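Local structure of translation initiation factor 4E (Ascaris suum, 3M94) at residues L97-L100 with M101-G105; D139-N142 with L143-Q147. The protein binds the trimethylguanosine cap found on nematode mRNAs, a step that probably begins recruitment of the message to the ribosome. One frame throughout, in Å; residues are numbered along the deposited sequence.

Contact 1 of 2, residues L97-L100 with M101-G105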
ATOM      1  N   LEU A  97      -3.239  -6.604  -4.615  1.00 17.52           N
ATOM      2  CA  LEU A  97      -3.689  -7.698  -3.752  1.00 16.92           C
ATOM      3  C   LEU A  97      -2.524  -8.372  -3.007  1.00 17.25           C
ATOM      4  O   LEU A  97      -2.631  -8.609  -1.803  1.00 16.88           O
ATOM      5  CB  LEU A  97      -4.500  -8.746  -4.534  1.00 16.59           C
ATOM      6  CG  LEU A  97      -5.042  -9.938  -3.713  1.00 16.19           C
ATOM      7  CD1 LEU A  97      -5.874  -9.494  -2.453  1.00 13.34           C
ATOM      8  CD2 LEU A  97      -5.875 -10.866  -4.595  1.00 16.11           C
ATOM      9  N   GLU A  98      -1.423  -8.676  -3.706  1.00 16.62           N
ATOM     10  CA  GLU A  98      -0.227  -9.202  -3.021  1.00 17.08           C
ATOM     11  C   GLU A  98       0.256  -8.284  -1.885  1.00 16.95           C
ATOM     12  O   GLU A  98       0.629  -8.761  -0.815  1.00 17.12           O
ATOM     13  CB  GLU A  98       0.935  -9.439  -4.000  1.00 17.80           C
ATOM     14  CG  GLU A  98       0.686 -10.513  -5.073  1.00 20.27           C
ATOM     15  CD  GLU A  98       0.395 -11.896  -4.501  1.00 23.27           C
ATOM     16  OE1 GLU A  98       1.027 -12.285  -3.506  1.00 25.06           O
ATOM     17  OE2 GLU A  98      -0.463 -12.609  -5.055  1.00 27.49           O
ATOM     18  N   LEU A  99       0.255  -6.973  -2.118  1.00 16.53           N
ATOM     19  CA  LEU A  99       0.668  -6.042  -1.068  1.00 16.60           C
ATOM     20  C   LEU A  99      -0.290  -6.064   0.130  1.00 16.56           C
ATOM     21  O   LEU A  99       0.158  -6.056   1.273  1.00 16.45           O
ATOM     22  CB  LEU A  99       0.843  -4.620  -1.618  1.00 16.23           C
ATOM     23  CG  LEU A  99       1.338  -3.556  -0.644  1.00 17.22           C
ATOM     24  CD1 LEU A  99       2.614  -4.002   0.083  1.00 17.25           C
ATOM     25  CD2 LEU A  99       1.590  -2.251  -1.405  1.00 17.49           C
ATOM     26  N   LEU A 100      -1.596  -6.117  -0.129  1.00 16.89           N
ATOM     27  CA  LEU A 100      -2.576  -6.192   0.948  1.00 16.95           C
ATOM     28  C   LEU A 100      -2.392  -7.472   1.785  1.00 17.14           C
ATOM     29  O   LEU A 100      -2.415  -7.422   3.020  1.00 17.54           O
ATOM     30  CB  LEU A 100      -4.007  -6.136   0.396  1.00 16.83           C
ATOM     31  CG  LEU A 100      -4.447  -4.847  -0.328  1.00 17.65           C
ATOM     32  CD1 LEU A 100      -5.911  -4.890  -0.619  1.00 16.98           C
ATOM     33  CD2 LEU A 100      -4.090  -3.544   0.421  1.00 17.56           C
ATOM     34  N   MET A 101      -2.230  -8.607   1.120  1.00 16.26           N
ATOM     35  CA  MET A 101      -2.021  -9.876   1.834  1.00 16.89           C
ATOM     36  C   MET A 101      -0.726  -9.861   2.660  1.00 16.41           C
ATOM     37  O   MET A 101      -0.705 -10.364   3.789  1.00 16.25           O
ATOM     38  CB  MET A 101      -2.019 -11.046   0.863  1.00 16.80           C
ATOM     39  CG  MET A 101      -3.401 -11.317   0.295  1.00 18.64           C
ATOM     40  SD  MET A 101      -3.489 -12.865  -0.593  1.00 18.86           S
ATOM     41  CE  MET A 101      -2.403 -12.537  -1.986  1.00 17.33           C
ATOM     42  N   ALA A 102       0.329  -9.274   2.090  1.00 15.51           N
ATOM     43  CA  ALA A 102       1.624  -9.174   2.781  1.00 15.21           C
ATOM     44  C   ALA A 102       1.481  -8.318   4.035  1.00 14.54           C
ATOM     45  O   ALA A 102       1.955  -8.707   5.078  1.00 13.83           O
ATOM     46  CB  ALA A 102       2.712  -8.628   1.857  1.00 14.47           C
ATOM     47  N   ILE A 103       0.772  -7.192   3.951  1.00 15.12           N
ATOM     48  CA  ILE A 103       0.586  -6.371   5.145  1.00 16.23           C
ATOM     49  C   ILE A 103      -0.347  -6.931   6.224  1.00 15.61           C
ATOM     50  O   ILE A 103       0.063  -6.996   7.380  1.00 15.79           O
ATOM     51  CB  ILE A 103       0.328  -4.857   4.869  1.00 17.46           C
ATOM     52  CG1 ILE A 103      -1.097  -4.581   4.390  1.00 19.08           C
ATOM     53  CG2 ILE A 103       1.425  -4.286   3.933  1.00 17.41           C
ATOM     54  CD1 ILE A 103      -1.364  -3.068   4.067  1.00 23.34           C
ATOM     55  N   ILE A 104      -1.579  -7.325   5.870  1.00 14.99           N
ATOM     56  CA  ILE A 104      -2.491  -7.881   6.871  1.00 14.51           C
ATOM     57  C   ILE A 104      -1.981  -9.202   7.480  1.00 14.20           C
ATOM     58  O   ILE A 104      -2.284  -9.524   8.622  1.00 14.17           O
ATOM     59  CB  ILE A 104      -3.924  -8.037   6.339  1.00 14.38           C
ATOM     60  CG1 ILE A 104      -4.033  -9.206   5.338  1.00 13.20           C
ATOM     61  CG2 ILE A 104      -4.428  -6.679   5.736  1.00 14.45           C
ATOM     62  CD1 ILE A 104      -5.472  -9.447   4.881  1.00 16.86           C
ATOM     63  N   GLY A 105      -1.214  -9.956   6.696  1.00 14.20           N
ATOM     64  CA  GLY A 105      -0.665 -11.228   7.130  1.00 14.04           C
ATOM     65  C   GLY A 105       0.654 -11.036   7.854  1.00 14.50           C
ATOM     66  O   GLY A 105       1.296 -12.002   8.206  1.00 14.69           O
TER

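Contact 2 of 2, residues D139-N142 with L143-Q147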
ATOM      1  N   ASP A 139      16.882   3.704   7.771  1.00 23.52           N
ATOM      2  CA  ASP A 139      17.375   3.112   6.520  1.00 23.07           C
ATOM      3  C   ASP A 139      17.424   1.578   6.501  1.00 22.68           C
ATOM      4  O   ASP A 139      17.004   0.949   5.513  1.00 21.54           O
ATOM      5  CB  ASP A 139      18.759   3.668   6.179  1.00 23.05           C
ATOM      6  CG  ASP A 139      18.719   5.128   5.737  1.00 23.51           C
ATOM      7  OD1 ASP A 139      17.645   5.627   5.327  1.00 23.57           O
ATOM      8  OD2 ASP A 139      19.775   5.780   5.791  1.00 21.85           O
ATOM      9  N   ASP A 140      17.949   0.990   7.579  1.00 22.61           N
ATOM     10  CA  ASP A 140      18.045  -0.475   7.698  1.00 23.14           C
ATOM     11  C   ASP A 140      16.655  -1.128   7.626  1.00 22.41           C
ATOM     12  O   ASP A 140      16.451  -2.099   6.896  1.00 22.57           O
ATOM     13  CB  ASP A 140      18.775  -0.879   8.987  1.00 23.56           C
ATOM     14  CG  ASP A 140      20.159  -0.238   9.113  1.00 25.98           C
ATOM     15  OD1 ASP A 140      20.316   0.959   8.772  1.00 31.10           O
ATOM     16  OD2 ASP A 140      21.096  -0.919   9.575  1.00 27.68           O
ATOM     17  N   VAL A 141      15.709  -0.561   8.369  1.00 21.91           N
ATOM     18  CA  VAL A 141      14.340  -1.048   8.426  1.00 20.97           C
ATOM     19  C   VAL A 141      13.649  -0.870   7.060  1.00 20.88           C
ATOM     20  O   VAL A 141      13.018  -1.797   6.542  1.00 19.91           O
ATOM     21  CB  VAL A 141      13.561  -0.315   9.562  1.00 21.60           C
ATOM     22  CG1 VAL A 141      12.039  -0.429   9.386  1.00 19.87           C
ATOM     23  CG2 VAL A 141      14.020  -0.809  10.948  1.00 22.09           C
ATOM     24  N   ASN A 142      13.785   0.324   6.486  1.00 20.05           N
ATOM     25  CA  ASN A 142      13.208   0.619   5.181  1.00 20.09           C
ATOM     26  C   ASN A 142      13.757  -0.258   4.060  1.00 20.15           C
ATOM     27  O   ASN A 142      12.989  -0.775   3.254  1.00 20.21           O
ATOM     28  CB  ASN A 142      13.331   2.117   4.869  1.00 19.65           C
ATOM     29  CG  ASN A 142      12.375   2.954   5.712  1.00 19.63           C
ATOM     30  OD1 ASN A 142      11.260   2.520   6.018  1.00 21.95           O
ATOM     31  ND2 ASN A 142      12.808   4.135   6.111  1.00 20.63           N
ATOM     32  N   LEU A 143      15.072  -0.482   4.046  1.00 20.44           N
ATOM     33  CA  LEU A 143      15.680  -1.315   3.025  1.00 20.70           C
ATOM     34  C   LEU A 143      15.060  -2.688   3.116  1.00 21.08           C
ATOM     35  O   LEU A 143      14.706  -3.279   2.106  1.00 21.28           O
ATOM     36  CB  LEU A 143      17.214  -1.391   3.162  1.00 20.19           C
ATOM     37  CG  LEU A 143      17.983  -2.331   2.214  1.00 20.52           C
ATOM     38  CD1 LEU A 143      17.781  -1.960   0.743  1.00 21.22           C
ATOM     39  CD2 LEU A 143      19.498  -2.415   2.552  1.00 20.63           C
ATOM     40  N   ARG A 144      14.911  -3.185   4.339  1.00 22.25           N
ATOM     41  CA  ARG A 144      14.413  -4.533   4.538  1.00 22.74           C
ATOM     42  C   ARG A 144      12.966  -4.665   4.078  1.00 22.62           C
ATOM     43  O   ARG A 144      12.598  -5.625   3.399  1.00 23.13           O
ATOM     44  CB  ARG A 144      14.567  -4.968   5.997  1.00 23.09           C
ATOM     45  CG  ARG A 144      14.190  -6.426   6.214  1.00 24.49           C
ATOM     46  CD  ARG A 144      14.932  -7.303   5.207  1.00 26.66           C
ATOM     47  NE  ARG A 144      14.656  -8.723   5.376  1.00 26.85           N
ATOM     48  CZ  ARG A 144      14.699  -9.609   4.387  1.00 28.25           C
ATOM     49  NH1 ARG A 144      14.988  -9.215   3.155  1.00 27.42           N
ATOM     50  NH2 ARG A 144      14.444 -10.888   4.628  1.00 28.11           N
ATOM     51  N   ILE A 145      12.151  -3.690   4.444  1.00 22.41           N
ATOM     52  CA  ILE A 145      10.771  -3.649   3.988  1.00 22.07           C
ATOM     53  C   ILE A 145      10.714  -3.684   2.453  1.00 22.07           C
ATOM     54  O   ILE A 145       9.900  -4.393   1.873  1.00 22.65           O
ATOM     55  CB  ILE A 145      10.036  -2.428   4.575  1.00 21.64           C
ATOM     56  CG1 ILE A 145       9.808  -2.641   6.074  1.00 22.09           C
ATOM     57  CG2 ILE A 145       8.707  -2.208   3.873  1.00 20.66           C
ATOM     58  CD1 ILE A 145       9.295  -1.430   6.823  1.00 21.55           C
ATOM     59  N   GLY A 146      11.599  -2.935   1.809  1.00 22.08           N
ATOM     60  CA  GLY A 146      11.643  -2.870   0.361  1.00 21.70           C
ATOM     61  C   GLY A 146      12.031  -4.183  -0.266  1.00 21.85           C
ATOM     62  O   GLY A 146      11.480  -4.559  -1.298  1.00 22.34           O
ATOM     63  N   GLN A 147      12.985  -4.882   0.346  1.00 22.25           N
ATOM     64  CA  GLN A 147      13.434  -6.162  -0.194  1.00 22.76           C
ATOM     65  C   GLN A 147      12.275  -7.168  -0.157  1.00 22.57           C
ATOM     66  O   GLN A 147      12.039  -7.874  -1.131  1.00 23.05           O
ATOM     67  CB  GLN A 147      14.697  -6.677   0.530  1.00 22.54           C
ATOM     68  CG  GLN A 147      15.931  -5.759   0.369  1.00 23.20           C
ATOM     69  CD  GLN A 147      17.096  -6.078   1.343  1.00 26.98           C
ATOM     70  OE1 GLN A 147      16.894  -6.577   2.454  1.00 28.42           O
ATOM     71  NE2 GLN A 147      18.316  -5.779   0.915  1.00 25.12           N
TER

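Contact 1 of 2, residues L97-L100 with M101-G105
Met101 folds back over the preceding turn to reach Leu97 and Glu98, close to the C-terminal end of helix 88-104, one of the helices packed on the convex side of the curved antiparallel sheet of the eIF4E fold. Four backbone hydrogen bonds of the alpha-helical i to i+4 pattern join the two halves: the backbone N atoms of Met101, Ala102, Ile103 and Ile104 donate to the O atoms of Leu97, Glu98, Leu99 and Leu100 in turn, each at 3.0 Å. Gly105 N continues the pattern to Met101 O before the chain leaves helical angles.

The apolar contacts fall on separate faces. Toward the sheet, Leu99 CD1 meets Ile103 CG2 at 4.0 Å; branched side chains suit this face, where Leu99 rests on Val129 and Ile103 on Leu59 and Leu131. A chi1 of -179° sends the Leu97 branch across the Met101 chain, with Leu97 CG 4.1 Å from Met101 CE and Leu97 CD1 close to Met101 CG. Beyond this pair, Leu97 also touches Phe38, Trp39 and Tyr42 of helix 35-42.

A bound peptide lies along the last turns of the helix. Met101 and Ile104 pack on apolar side chains of it, Gly105 makes backbone hydrogen bonds with it, and Glu98 OE1 forms a salt bridge to one of its basic side chains, which would compensate the buried carboxylate. A flexible methionine suits this border between leucine and acid: its chain, extended as far as SD, turns at chi3 (-66°) and carries Met101 CE to 3.6 Å from Glu98 OE2.

Contact 2 of 2, residues D139-N142 with L143-Q147
Val141 and Ile145 lie side by side and point the same way, with Val141 CG1 3.9 Å from Ile145 CD1. Ile145 faces the sheet, on Leu131 and Thr133, while Val141, at the margin, touches Tyr114. The backbone of this first part of helix 139-153, one of the helices on the convex side of the eIF4E sheet, pairs in the alpha-helical i to i+4 manner. Leu143 N donates to Asp139 O at 2.8 Å, and Ile145 N to Val141 O at 3.0 Å. The bond from Arg144 N to Asp140 O is longer, 3.2 Å. Asn142 O accepts twice, from Gly146 N at 2.9 Å and from Trp79 NE1 of the sheet. The side-chain amide of Asn142 is buried but satisfied at both ends, ND2 by Asp135 O and OD1 by Thr133 OG1, and ties the first turn to the end of strand 127-133 and to the residues that follow it. Acidic residues fit this turn, where the N-terminal end of the helix dipole probably favours negative charge; Asp139 OD1 also holds Arg180 in a salt bridge. Arg144 bends at chi2 (51°); NH2 bridges to Glu109 OE2, and NH1 bonds weakly to Gln147 OE1 at 3.3 Å.

Overall arrangement
Contacts 1 and 2 come from two helices, 88-104 and 139-153, that lie against the same sheet and share Leu131 of strand 127-133, touched by Ile103 from one and Ile145 from the other. Their centres are about 17 Å apart and their nearest atoms about 7 Å, but further along helix 139-153 Leu149 and Leu153 meet Leu99 and Glu98. Contact 1 is buried, largely apolar, and flanked by the bound peptide at the close of its helix. Contact 2 opens its helix nearer the surface, where charged and amide side chains tie it to flanking segments. The carboxylate of contact 1 pairs with the peptide, whereas charges of contact 2 find partners inside the chain.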